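Local coordinates for protein S-adenosyl-L-methionine methyl transferase (Ruegeria pomeroyi DSS-3, PDB 3IHT) that probably transfers methyl groups from S-adenosylmethionine, which it binds in a Rossmann-like fold, to an acceptor that is not established, at residues Arg124-Ile129 with Arg148-Gly153; Asp91-Leu96 with Ser130-Pro135; Gly141-Ser146 with Phe169-Gly174; Tyr45-Gly50 with Ser108-Asp113. All coordinates share one frame; numbering follows the deposited sequence. Where two conformers were deposited one is given.

Contact 1: Arg124-Ile129 with Arg148-Gly153; sequences RFARLI and RMYFEG. With NI (nickel (II) ion), chain D.
Arg127 lies against the ring of Tyr150, and Ala126, one residue earlier, meets Met149. In this Rossmann-like methyltransferase fold, helix 119-133 here meets the loop between strands 141-145 and 155-157. The inner part is buried. Ala126 CB makes an apolar contact at 4.0 Å with SE of Met149, deposited as selenomethionine. The carbonyl Arg148 O packs on Ala126 CB at 3.5 Å. The Met149 chain bends at chi2 (-59°) and chi3 (-82°), which turns SE and CE back to the helix. Ser130 OG bonds to Tyr150 N and ties the loop to the same helix.

The outer part faces solvent: Arg127 is exposed and a water takes part. Arg127 CB sits over the face of the Tyr150 ring, 4.2 Å from its centroid. Farther out, the guanidinium is turned 40° from the ring plane, with CZ 4.3 Å from the centroid in an off-centre cation-pi contact. Arg127 NH2 lies 3.4 Å from Tyr150 OH, but the angle is too poor for a hydrogen bond. A water joins them instead: it accepts from Arg127 NH2 at 3.1 Å and donates to Tyr150 OH at 3.2 Å. That hydroxyl is also bonded to Asp123. An alanine in place of Tyr150 would probably set the Arg127 guanidinium free to turn and leave Asp123 without its hydroxyl partner. Beyond the helix contact, Glu152 OE2 binds a nickel ion at 1.9 Å.

Contact 2: Asp91-Leu96 with Ser130-Pro135; sequences DIRETL and SPLIEP. With SAM (S-adenosylmethionine), chain C.
Arg93, which touches Leu132 across the contact, carries a flat guanidinium with the Asp91 carboxylate at its edge, in plane. The other flat group is the adenine of S-adenosylmethionine. Ile92 CG1 and CG2 both lie on one side of the adenine plane, off its N1 rim, with CG1 3.7 Å from SAM N1.

In the conformer given, the grip of Arg93 on Asp91 is side-on and two-pronged. Arg93 NE gives its hydrogen to Asp91 OD1 at 2.9 Å, and Arg93 NH2 reaches OD2 at 2.6 Å in a salt bridge. Both oxygens are met on the syn side, about 30° out of the carboxylate plane. The anti lone pair of Asp91 OD1 takes Arg93 N, also at 2.9 Å, so Asp91 is the N-cap of helix 92-103.

The adenine is held by its N1 and N6 atoms. SAM N6 donates to Asp91 OD1 at 3.1 Å, while Ile92 N donates to SAM N1 at 3.0 Å.

Between the two segments the contact is aliphatic. Leu132 CD1 rests 3.8 Å from Arg93 CA. Deeper in, Leu96 CD1 touches Ile133 CG1 at 3.8 Å, the two side chains crossing obliquely. Phe70 of strand 67-71 also packs on Leu96.

An acidic side chain for N6 and a backbone N-H for N1 are a familiar adenine site of class I methyltransferases. Three donors on Asp91 OD1 would hold the carboxylate's rotation. An acceptor facing N6 and a donor facing N1 are consistent with selection of adenine.

Contact 3: Gly141-Ser146 with Phe169-Gly174; sequences GLMVSS and FIYRRG
Strands 141-145 and 169-172 pair antiparallel, from Leu142 beside Arg172 to Ser145 beside Phe169, their directions 160° apart. At one end Arg173 N donates to Gly141 O at 2.9 Å. Met143 and Tyr171 form a hydrogen-bonded pair: Met143 N reaches Tyr171 O at 2.8 Å, and Tyr171 N reaches Met143 O at 2.8 Å. Ser145 and Phe169 form a second hydrogen-bonded pair, with Ser145 N 3.0 Å from Phe169 O and Phe169 N 2.8 Å from Ser145 O.

Strand 169-172 is the reversed last strand of the class I methyltransferase sheet, order 3-2-1-4-5-7-6, set between strands 141-145 and 155-157. On the face with Leu142 and Arg172, which helix 15-36 partly covers, Val144 CG2 meets Ile170 CG1 at 4.2 Å. Arg172 NE forms a salt bridge with Glu155.

On the other face Met143 CB and Tyr171 CB are 4.3 Å apart. With Tyr171 CG anti to the carbonyl carbon (chi1 -52°), the ring brings its edge to Met143 O, which lies 3.8 Å from Tyr171 CD1. The Tyr171 hydroxyl is bonded to Met149 N.

Contact 4: Tyr45-Gly50 with Ser108-Asp113; sequences YELGLG and SLVHAD. With SAM (S-adenosylmethionine), chain C.
Tyr45, Glu46 and Leu47 pair in parallel with Val110, His111 and Ala112, in mid-sheet. Tyr45 N donates to Leu109 O, His111 N to Tyr45 O and Leu47 N to His111 O, each at 2.8 Å. Asp113 N reaches Leu47 O only weakly, at 3.4 Å.

One side-chain bond crosses. His111 ND1 donates to Glu46 OE1 at 2.6 Å and 162°, in the ring plane and on the syn side of the carboxylate, 22° out of its plane. The Glu46 chain bends at chi2 (74°), which brings CD beside the ring. Glu46 OE2 is bonded to Thr54 OG1. A leucine in place of Glu46 would probably leave His111 ND1 and Thr54 OG1 without their mate.

Apolar contacts fill the other face. Leu47 CD1 meets Val110 CG1 at 3.7 Å, and Tyr45 CD2 meets Val110 CG2 at 4.0 Å.

The strand ends hold the ligand. Asp113 OD2 accepts from SAM N at 2.8 Å, and OD1 is bonded to Ser146 OG. In the glycine-rich loop, a CB on Gly48 would clash with SAM O4'. Asp113 would probably balance the ligand's amino charge, while the lack of a side chain at Gly48 lets ribose O4' come close.

Overall arrangement
Contacts 3 and 4 are neighbours in one sheet, about 11 Å apart between centres. Ser146 OG, just past strand 141-145, is 2.7 Å from Asp113 OD1, so the end of segment 141-146 meets a residue of the ligand pocket. Contact 2 lies on one face of the sheet: its Ile133 CD1 is 3.6 Å from Leu47 CD1 of contact 4. Both contacts touch S-adenosylmethionine, contact 2 at the adenine and contact 4 at the amino group and ribose. Contacts 1 and 2 share helix 119-133 and lie about 10 Å apart between centres. They are joined where Glu152 N meets Glu134 OE1 at 2.8 Å. Contact 1 reaches the ligand through Phe125.

Contact 1: Arg124-Ile129 with Arg148-Gly153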
# COMPACT_ATOMS: atom_id res chain seq x y z
N ARG A 124 4.69 -13.13 -16.41
CA ARG A 124 5.79 -13.97 -16.93
C ARG A 124 6.65 -14.57 -15.80
O ARG A 124 7.10 -15.72 -15.89
CB ARG A 124 6.67 -13.21 -17.90
CG ARG A 124 5.92 -12.85 -19.18
CD ARG A 124 6.85 -12.29 -20.21
NE ARG A 124 7.35 -10.95 -19.91
CZ ARG A 124 6.75 -9.81 -20.24
NH1 ARG A 124 5.56 -9.79 -20.82
NH2 ARG A 124 7.36 -8.67 -20.00
N PHE A 125 6.86 -13.79 -14.75
CA PHE A 125 7.65 -14.26 -13.62
C PHE A 125 6.91 -15.32 -12.82
O PHE A 125 7.49 -16.32 -12.43
CB PHE A 125 8.02 -13.09 -12.69
CG PHE A 125 9.04 -13.46 -11.64
CD1 PHE A 125 10.33 -13.80 -12.00
CD2 PHE A 125 8.71 -13.45 -10.31
CE1 PHE A 125 11.28 -14.14 -11.05
CE2 PHE A 125 9.67 -13.78 -9.33
CZ PHE A 125 10.95 -14.13 -9.70
N ALA A 126 5.62 -15.13 -12.64
CA ALA A 126 4.77 -16.12 -12.00
C ALA A 126 4.86 -17.47 -12.76
O ALA A 126 4.97 -18.54 -12.14
CB ALA A 126 3.32 -15.63 -11.98
N ARG A 127 4.82 -17.41 -14.09
CA ARG A 127 4.94 -18.60 -14.90
C ARG A 127 6.29 -19.26 -14.65
O ARG A 127 6.39 -20.47 -14.36
CB ARG A 127 4.78 -18.23 -16.38
CG ARG A 127 4.87 -19.39 -17.36
CD ARG A 127 4.81 -18.87 -18.81
NE ARG A 127 3.54 -18.17 -19.11
CZ ARG A 127 2.45 -18.75 -19.61
NH1 ARG A 127 2.45 -20.04 -19.97
NH2 ARG A 127 1.35 -18.01 -19.80
N LEU A 128 7.35 -18.47 -14.74
CA LEU A 128 8.69 -19.01 -14.57
C LEU A 128 8.92 -19.64 -13.18
O LEU A 128 9.53 -20.74 -13.06
CB LEU A 128 9.71 -17.90 -14.81
CG LEU A 128 11.19 -18.27 -14.76
CD1 LEU A 128 11.97 -17.24 -15.60
CD2 LEU A 128 11.67 -18.33 -13.28
N ILE A 129 8.43 -18.99 -12.12
CA ILE A 129 8.76 -19.44 -10.76
C ILE A 129 7.87 -20.56 -10.25
O ILE A 129 8.22 -21.23 -9.28
CB ILE A 129 8.78 -18.31 -9.71
CG1 ILE A 129 7.41 -17.66 -9.50
CG2 ILE A 129 9.85 -17.28 -10.07
CD1 ILE A 129 7.42 -16.60 -8.44
N ARG A 148 -1.61 -14.95 -10.23
CA ARG A 148 -2.06 -16.25 -10.71
C ARG A 148 -0.87 -17.16 -11.08
O ARG A 148 0.04 -16.72 -11.75
CB ARG A 148 -2.95 -16.11 -11.91
CG ARG A 148 -3.55 -17.45 -12.33
CD ARG A 148 -4.40 -17.35 -13.54
NE ARG A 148 -5.51 -16.45 -13.32
CZ ARG A 148 -6.71 -16.79 -12.83
NH1 ARG A 148 -7.00 -18.03 -12.46
NH2 ARG A 148 -7.63 -15.83 -12.69
N MSE A 149 -0.90 -18.42 -10.62
CA MSE A 149 0.24 -19.30 -10.74
C MSE A 149 -0.03 -20.39 -11.78
O MSE A 149 -1.15 -20.53 -12.27
CB MSE A 149 0.59 -19.91 -9.39
CG MSE A 149 0.85 -18.89 -8.32
SE MSE A 149 2.34 -17.64 -8.70
CE MSE A 149 3.79 -18.78 -8.16
N TYR A 150 1.02 -21.12 -12.14
CA TYR A 150 0.97 -22.11 -13.18
C TYR A 150 1.53 -23.43 -12.69
O TYR A 150 2.61 -23.86 -13.11
CB TYR A 150 1.80 -21.59 -14.36
CG TYR A 150 1.26 -20.33 -15.02
CD1 TYR A 150 1.53 -19.08 -14.51
CD2 TYR A 150 0.51 -20.40 -16.20
CE1 TYR A 150 1.05 -17.93 -15.11
CE2 TYR A 150 0.05 -19.26 -16.82
CZ TYR A 150 0.30 -18.04 -16.28
OH TYR A 150 -0.15 -16.90 -16.92
N PHE A 151 0.81 -24.08 -11.78
CA PHE A 151 1.26 -25.30 -11.13
C PHE A 151 0.80 -26.56 -11.86
O PHE A 151 -0.15 -26.51 -12.63
CB PHE A 151 0.75 -25.35 -9.69
CG PHE A 151 1.33 -24.30 -8.80
CD1 PHE A 151 2.71 -24.20 -8.64
CD2 PHE A 151 0.52 -23.41 -8.12
CE1 PHE A 151 3.27 -23.23 -7.80
CE2 PHE A 151 1.08 -22.46 -7.27
CZ PHE A 151 2.46 -22.36 -7.13
N GLU A 152 1.51 -27.66 -11.64
CA GLU A 152 1.18 -28.96 -12.26
C GLU A 152 0.20 -29.78 -11.42
O GLU A 152 -0.72 -30.41 -11.95
CB GLU A 152 2.46 -29.78 -12.43
CG GLU A 152 3.39 -29.28 -13.50
CD GLU A 152 2.86 -29.55 -14.89
OE1 GLU A 152 1.82 -30.26 -15.04
OE2 GLU A 152 3.49 -29.07 -15.85
N GLY A 153 0.42 -29.78 -10.11
CA GLY A 153 -0.25 -30.67 -9.18
C GLY A 153 -1.08 -29.99 -8.11
O GLY A 153 -2.02 -30.60 -7.58
NI NI D . 3.03 -29.33 -17.72
O HOH W 1 -0.04 -15.27 -19.71
O HOH W 2 0.70 -28.97 -18.59

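Contact 2: Asp91-Leu96 with Ser130-Pro135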
# COMPACT_ATOMS: atom_id res chain seq x y z
N ASP A 91 18.73 -14.28 -5.41
CA ASP A 91 17.66 -14.36 -6.38
C ASP A 91 16.98 -15.70 -6.21
O ASP A 91 17.65 -16.73 -6.28
CB ASP A 91 18.25 -14.25 -7.77
CG ASP A 91 17.18 -14.02 -8.83
OD1 ASP A 91 16.20 -14.79 -8.89
OD2 ASP A 91 17.29 -13.02 -9.57
N ILE A 92 15.66 -15.69 -6.03
CA ILE A 92 14.93 -16.93 -5.79
C ILE A 92 15.06 -17.95 -6.91
O ILE A 92 14.87 -19.13 -6.69
CB ILE A 92 13.45 -16.73 -5.42
CG1 ILE A 92 12.68 -16.07 -6.55
CG2 ILE A 92 13.31 -15.92 -4.11
CD1 ILE A 92 11.15 -16.02 -6.27
N ARG A 93 15.46 -17.51 -8.10
CA ARG A 93 15.65 -18.47 -9.18
C ARG A 93 16.82 -19.42 -8.87
O ARG A 93 16.83 -20.58 -9.34
CB ARG A 93 15.78 -17.73 -10.53
CG ARG A 93 14.44 -17.07 -10.94
CD ARG A 93 14.56 -16.00 -12.05
NE ARG A 93 15.41 -14.86 -11.67
CZ ARG A 93 15.72 -13.86 -12.49
NH1 ARG A 93 15.21 -13.82 -13.72
NH2 ARG A 93 16.52 -12.87 -12.07
N GLU A 94 17.79 -18.96 -8.08
CA GLU A 94 18.85 -19.81 -7.58
C GLU A 94 18.61 -20.32 -6.16
O GLU A 94 18.90 -21.47 -5.85
CB GLU A 94 20.21 -19.09 -7.61
CG GLU A 94 20.80 -18.95 -9.02
CD GLU A 94 20.13 -17.84 -9.81
OE1 GLU A 94 20.14 -16.67 -9.32
OE2 GLU A 94 19.61 -18.12 -10.92
N THR A 95 18.08 -19.47 -5.29
CA THR A 95 17.95 -19.85 -3.88
C THR A 95 16.82 -20.85 -3.60
O THR A 95 16.93 -21.62 -2.66
CB THR A 95 17.80 -18.64 -2.94
OG1 THR A 95 16.54 -18.00 -3.15
CG2 THR A 95 18.97 -17.65 -3.10
N LEU A 96 15.76 -20.86 -4.39
CA LEU A 96 14.74 -21.90 -4.21
C LEU A 96 15.32 -23.32 -4.43
O LEU A 96 15.21 -24.17 -3.55
CB LEU A 96 13.46 -21.63 -5.01
CG LEU A 96 12.49 -20.63 -4.37
CD1 LEU A 96 11.39 -20.19 -5.32
CD2 LEU A 96 11.84 -21.26 -3.09
N SER A 130 6.74 -20.78 -10.88
CA SER A 130 5.79 -21.79 -10.40
C SER A 130 6.45 -23.19 -10.23
O SER A 130 6.33 -23.81 -9.16
CB SER A 130 4.54 -21.82 -11.29
OG SER A 130 3.70 -20.70 -11.08
N PRO A 131 7.16 -23.71 -11.25
CA PRO A 131 7.77 -25.03 -11.05
C PRO A 131 8.94 -25.01 -10.06
O PRO A 131 9.34 -26.08 -9.57
CB PRO A 131 8.26 -25.43 -12.46
CG PRO A 131 8.39 -24.07 -13.20
CD PRO A 131 7.28 -23.25 -12.64
N LEU A 132 9.47 -23.83 -9.74
CA LEU A 132 10.51 -23.74 -8.73
C LEU A 132 9.92 -23.78 -7.32
O LEU A 132 10.59 -24.22 -6.39
CB LEU A 132 11.36 -22.48 -8.89
CG LEU A 132 12.10 -22.30 -10.23
CD1 LEU A 132 12.95 -20.99 -10.18
CD2 LEU A 132 12.93 -23.50 -10.57
N ILE A 133 8.70 -23.29 -7.16
CA ILE A 133 8.04 -23.28 -5.86
C ILE A 133 7.36 -24.61 -5.52
O ILE A 133 7.45 -25.06 -4.36
CB ILE A 133 7.01 -22.17 -5.78
CG1 ILE A 133 7.69 -20.80 -5.81
CG2 ILE A 133 6.04 -22.35 -4.57
CD1 ILE A 133 6.77 -19.58 -6.05
N GLU A 134 6.70 -25.21 -6.50
CA GLU A 134 5.86 -26.40 -6.28
C GLU A 134 6.52 -27.54 -5.46
O GLU A 134 5.89 -28.03 -4.51
CB GLU A 134 5.28 -26.93 -7.60
CG GLU A 134 4.28 -28.03 -7.42
CD GLU A 134 3.33 -28.19 -8.62
OE1 GLU A 134 3.56 -27.55 -9.69
OE2 GLU A 134 2.36 -28.96 -8.49
N PRO A 135 7.78 -27.91 -5.76
CA PRO A 135 8.40 -29.01 -5.02
C PRO A 135 8.65 -28.78 -3.52
O PRO A 135 8.99 -29.74 -2.81
CB PRO A 135 9.76 -29.24 -5.74
CG PRO A 135 9.66 -28.48 -7.02
CD PRO A 135 8.67 -27.37 -6.81
N SAM C . 4.91 -8.41 0.68
CA SAM C . 5.79 -7.23 0.99
C SAM C . 5.17 -6.34 2.09
O SAM C . 5.71 -5.27 2.46
OXT SAM C . 4.03 -6.63 2.54
CB SAM C . 6.17 -6.43 -0.27
CG SAM C . 7.13 -7.15 -1.24
SD SAM C . 7.65 -6.11 -2.68
CE SAM C . 6.02 -5.95 -3.49
C5' SAM C . 8.49 -7.40 -3.69
C4' SAM C . 9.82 -7.90 -3.14
O4' SAM C . 10.20 -9.08 -3.89
C3' SAM C . 10.98 -6.90 -3.28
O3' SAM C . 11.64 -6.67 -2.04
C2' SAM C . 11.90 -7.52 -4.33
O2' SAM C . 13.31 -7.22 -4.23
C1' SAM C . 11.60 -9.00 -4.14
N9 SAM C . 11.97 -9.80 -5.33
C8 SAM C . 11.44 -9.69 -6.61
N7 SAM C . 12.02 -10.62 -7.41
C5 SAM C . 12.92 -11.32 -6.68
C6 SAM C . 13.76 -12.38 -7.00
N6 SAM C . 13.83 -12.87 -8.26
N1 SAM C . 14.54 -12.91 -5.99
C2 SAM C . 14.52 -12.42 -4.70
N3 SAM C . 13.69 -11.35 -4.38
C4 SAM C . 12.89 -10.83 -5.36

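Contact 3: Gly141-Ser146 with Phe169-Gly174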
# COMPACT_ATOMS: atom_id res chain seq x y z
N GLY A 141 0.26 -28.62 2.51
CA GLY A 141 0.79 -27.27 2.44
C GLY A 141 0.02 -26.38 1.50
O GLY A 141 -0.55 -26.85 0.51
N LEU A 142 0.02 -25.09 1.79
CA LEU A 142 -0.67 -24.11 0.97
C LEU A 142 0.31 -23.11 0.36
O LEU A 142 1.42 -22.87 0.92
CB LEU A 142 -1.73 -23.38 1.80
CG LEU A 142 -2.86 -24.23 2.38
CD1 LEU A 142 -3.80 -23.34 3.19
CD2 LEU A 142 -3.63 -24.96 1.29
N MSE A 143 -0.08 -22.57 -0.80
CA MSE A 143 0.68 -21.55 -1.53
C MSE A 143 -0.26 -20.38 -1.76
O MSE A 143 -1.36 -20.55 -2.30
CB MSE A 143 1.27 -22.14 -2.84
CG MSE A 143 2.42 -21.36 -3.41
SE MSE A 143 1.80 -19.81 -4.38
CE MSE A 143 3.39 -18.76 -4.07
N VAL A 144 0.11 -19.20 -1.27
CA VAL A 144 -0.70 -17.98 -1.44
C VAL A 144 0.14 -16.98 -2.25
O VAL A 144 1.30 -16.72 -1.92
CB VAL A 144 -1.08 -17.35 -0.10
CG1 VAL A 144 -1.82 -16.01 -0.28
CG2 VAL A 144 -1.89 -18.34 0.74
N SER A 145 -0.46 -16.46 -3.32
CA SER A 145 0.25 -15.54 -4.20
C SER A 145 -0.62 -14.37 -4.61
O SER A 145 -1.80 -14.49 -4.72
CB SER A 145 0.67 -16.27 -5.48
OG SER A 145 1.56 -15.45 -6.28
N SER A 146 0.03 -13.22 -4.85
CA SER A 146 -0.65 -12.07 -5.41
C SER A 146 -0.61 -12.10 -6.94
O SER A 146 -1.11 -11.17 -7.58
CB SER A 146 -0.06 -10.77 -4.85
OG SER A 146 1.36 -10.78 -4.84
N PHE A 169 -4.42 -15.59 -4.74
CA PHE A 169 -4.79 -16.92 -5.19
C PHE A 169 -4.23 -17.92 -4.17
O PHE A 169 -3.12 -17.72 -3.64
CB PHE A 169 -4.18 -17.21 -6.56
CG PHE A 169 -4.66 -16.28 -7.62
CD1 PHE A 169 -4.06 -15.03 -7.78
CD2 PHE A 169 -5.70 -16.65 -8.45
CE1 PHE A 169 -4.52 -14.15 -8.76
CE2 PHE A 169 -6.17 -15.78 -9.44
CZ PHE A 169 -5.59 -14.52 -9.57
N ILE A 170 -5.00 -18.97 -3.89
CA ILE A 170 -4.59 -19.97 -2.91
C ILE A 170 -4.56 -21.35 -3.55
O ILE A 170 -5.50 -21.75 -4.21
CB ILE A 170 -5.52 -20.02 -1.69
CG1 ILE A 170 -5.69 -18.64 -1.07
CG2 ILE A 170 -4.98 -21.09 -0.65
CD1 ILE A 170 -6.78 -18.58 0.07
N TYR A 171 -3.45 -22.08 -3.34
CA TYR A 171 -3.29 -23.41 -3.88
C TYR A 171 -2.87 -24.37 -2.78
O TYR A 171 -2.28 -23.97 -1.78
CB TYR A 171 -2.26 -23.43 -5.00
CG TYR A 171 -2.51 -22.41 -6.09
CD1 TYR A 171 -2.04 -21.11 -5.95
CD2 TYR A 171 -3.22 -22.74 -7.24
CE1 TYR A 171 -2.26 -20.17 -6.93
CE2 TYR A 171 -3.45 -21.79 -8.21
CZ TYR A 171 -2.96 -20.52 -8.06
OH TYR A 171 -3.17 -19.58 -9.03
N ARG A 172 -3.18 -25.66 -2.96
CA ARG A 172 -2.90 -26.66 -1.94
C ARG A 172 -2.26 -27.91 -2.53
O ARG A 172 -2.66 -28.36 -3.61
CB ARG A 172 -4.20 -27.07 -1.24
CG ARG A 172 -4.03 -28.15 -0.15
CD ARG A 172 -5.30 -28.29 0.69
NE ARG A 172 -6.42 -28.80 -0.07
CZ ARG A 172 -7.71 -28.74 0.30
NH1 ARG A 172 -8.05 -28.15 1.44
NH2 ARG A 172 -8.66 -29.23 -0.49
N ARG A 173 -1.29 -28.49 -1.82
CA ARG A 173 -0.77 -29.81 -2.19
C ARG A 173 -1.67 -30.86 -1.56
O ARG A 173 -1.71 -31.02 -0.34
CB ARG A 173 0.64 -30.03 -1.68
CG ARG A 173 1.19 -31.34 -2.20
CD ARG A 173 2.61 -31.61 -1.77
NE ARG A 173 2.93 -33.03 -2.05
CZ ARG A 173 4.01 -33.67 -1.64
NH1 ARG A 173 4.95 -33.07 -0.93
NH2 ARG A 173 4.15 -34.95 -1.94
N GLY A 174 -2.44 -31.53 -2.40
CA GLY A 174 -3.36 -32.56 -1.93
C GLY A 174 -2.67 -33.83 -1.48
O GLY A 174 -1.45 -34.07 -1.48
OXT GLY A 174 -3.39 -34.74 -1.07

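Contact 4: Tyr45-Gly50 with Ser108-Asp113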
# COMPACT_ATOMS: atom_id res chain seq x y z
N TYR A 45 7.46 -19.94 4.19
CA TYR A 45 8.39 -19.23 3.32
C TYR A 45 7.72 -17.95 2.85
O TYR A 45 6.62 -17.99 2.30
CB TYR A 45 8.81 -20.06 2.09
CG TYR A 45 9.68 -21.29 2.32
CD1 TYR A 45 10.25 -21.57 3.57
CD2 TYR A 45 9.93 -22.19 1.28
CE1 TYR A 45 11.02 -22.70 3.79
CE2 TYR A 45 10.75 -23.31 1.49
CZ TYR A 45 11.29 -23.55 2.75
OH TYR A 45 12.07 -24.67 2.99
N GLU A 46 8.41 -16.83 3.02
CA GLU A 46 7.96 -15.51 2.57
C GLU A 46 8.85 -15.10 1.41
O GLU A 46 10.04 -14.84 1.60
CB GLU A 46 8.08 -14.52 3.74
CG GLU A 46 7.87 -13.04 3.41
CD GLU A 46 6.42 -12.67 3.15
OE1 GLU A 46 5.58 -13.59 3.00
OE2 GLU A 46 6.11 -11.46 3.12
N LEU A 47 8.29 -15.07 0.20
CA LEU A 47 9.07 -14.77 -0.99
C LEU A 47 8.91 -13.29 -1.31
O LEU A 47 7.82 -12.84 -1.77
CB LEU A 47 8.62 -15.66 -2.19
CG LEU A 47 8.61 -17.16 -1.90
CD1 LEU A 47 8.26 -17.97 -3.18
CD2 LEU A 47 9.95 -17.62 -1.34
N GLY A 48 9.97 -12.53 -1.09
CA GLY A 48 9.93 -11.08 -1.26
C GLY A 48 9.65 -10.39 0.05
O GLY A 48 8.56 -10.49 0.61
N LEU A 49 10.62 -9.67 0.56
CA LEU A 49 10.44 -8.95 1.83
C LEU A 49 9.86 -7.57 1.65
O LEU A 49 8.90 -7.19 2.29
CB LEU A 49 11.81 -8.87 2.55
CG LEU A 49 11.79 -8.14 3.89
CD1 LEU A 49 10.81 -8.80 4.92
CD2 LEU A 49 13.24 -8.04 4.45
N GLY A 50 10.49 -6.78 0.77
CA GLY A 50 10.15 -5.38 0.57
C GLY A 50 10.15 -4.56 1.85
O GLY A 50 11.04 -4.71 2.69
N SER A 108 5.20 -25.65 4.98
CA SER A 108 3.76 -25.73 5.27
C SER A 108 2.99 -24.66 4.53
O SER A 108 1.80 -24.82 4.25
CB SER A 108 3.52 -25.60 6.79
OG SER A 108 4.02 -24.37 7.31
N LEU A 109 3.64 -23.53 4.26
CA LEU A 109 2.97 -22.38 3.68
C LEU A 109 4.02 -21.57 2.93
O LEU A 109 5.05 -21.21 3.52
CB LEU A 109 2.31 -21.52 4.77
CG LEU A 109 1.70 -20.17 4.41
CD1 LEU A 109 0.64 -20.29 3.28
CD2 LEU A 109 1.10 -19.50 5.64
N VAL A 110 3.76 -21.27 1.67
CA VAL A 110 4.64 -20.43 0.85
C VAL A 110 3.80 -19.24 0.40
O VAL A 110 2.72 -19.42 -0.20
CB VAL A 110 5.28 -21.18 -0.36
CG1 VAL A 110 6.15 -20.25 -1.25
CG2 VAL A 110 6.07 -22.42 0.14
N HIS A 111 4.27 -18.04 0.75
CA HIS A 111 3.61 -16.79 0.38
C HIS A 111 4.48 -16.00 -0.57
O HIS A 111 5.66 -15.78 -0.26
CB HIS A 111 3.32 -15.91 1.61
CG HIS A 111 2.76 -14.57 1.24
ND1 HIS A 111 3.33 -13.37 1.64
CD2 HIS A 111 1.69 -14.24 0.47
CE1 HIS A 111 2.65 -12.37 1.10
NE2 HIS A 111 1.66 -12.87 0.37
N ALA A 112 3.93 -15.60 -1.72
CA ALA A 112 4.65 -14.79 -2.68
C ALA A 112 3.92 -13.49 -2.97
O ALA A 112 2.73 -13.49 -3.31
CB ALA A 112 4.92 -15.58 -3.99
N ASP A 113 4.65 -12.38 -2.85
CA ASP A 113 4.19 -11.07 -3.27
C ASP A 113 5.41 -10.41 -3.96
O ASP A 113 6.06 -9.53 -3.41
CB ASP A 113 3.72 -10.26 -2.04
CG ASP A 113 3.14 -8.90 -2.38
OD1 ASP A 113 2.55 -8.74 -3.49
OD2 ASP A 113 3.31 -7.95 -1.53
N SAM C . 4.91 -8.41 0.68
CA SAM C . 5.79 -7.23 0.99
C SAM C . 5.17 -6.34 2.09
O SAM C . 5.71 -5.27 2.46
OXT SAM C . 4.03 -6.63 2.54
CB SAM C . 6.17 -6.43 -0.27
CG SAM C . 7.13 -7.15 -1.24
SD SAM C . 7.65 -6.11 -2.68
CE SAM C . 6.02 -5.95 -3.49
C5' SAM C . 8.49 -7.40 -3.69
C4' SAM C . 9.82 -7.90 -3.14
O4' SAM C . 10.20 -9.08 -3.89
C3' SAM C . 10.98 -6.90 -3.28
O3' SAM C . 11.64 -6.67 -2.04
C2' SAM C . 11.90 -7.52 -4.33
O2' SAM C . 13.31 -7.22 -4.23
C1' SAM C . 11.60 -9.00 -4.14
N9 SAM C . 11.97 -9.80 -5.33
C8 SAM C . 11.44 -9.69 -6.61
N7 SAM C . 12.02 -10.62 -7.41
C5 SAM C . 12.92 -11.32 -6.68
C6 SAM C . 13.76 -12.38 -7.00
N6 SAM C . 13.83 -12.87 -8.26
N1 SAM C . 14.54 -12.91 -5.99
C2 SAM C . 14.52 -12.42 -4.70
N3 SAM C . 13.69 -11.35 -4.38
C4 SAM C . 12.89 -10.83 -5.36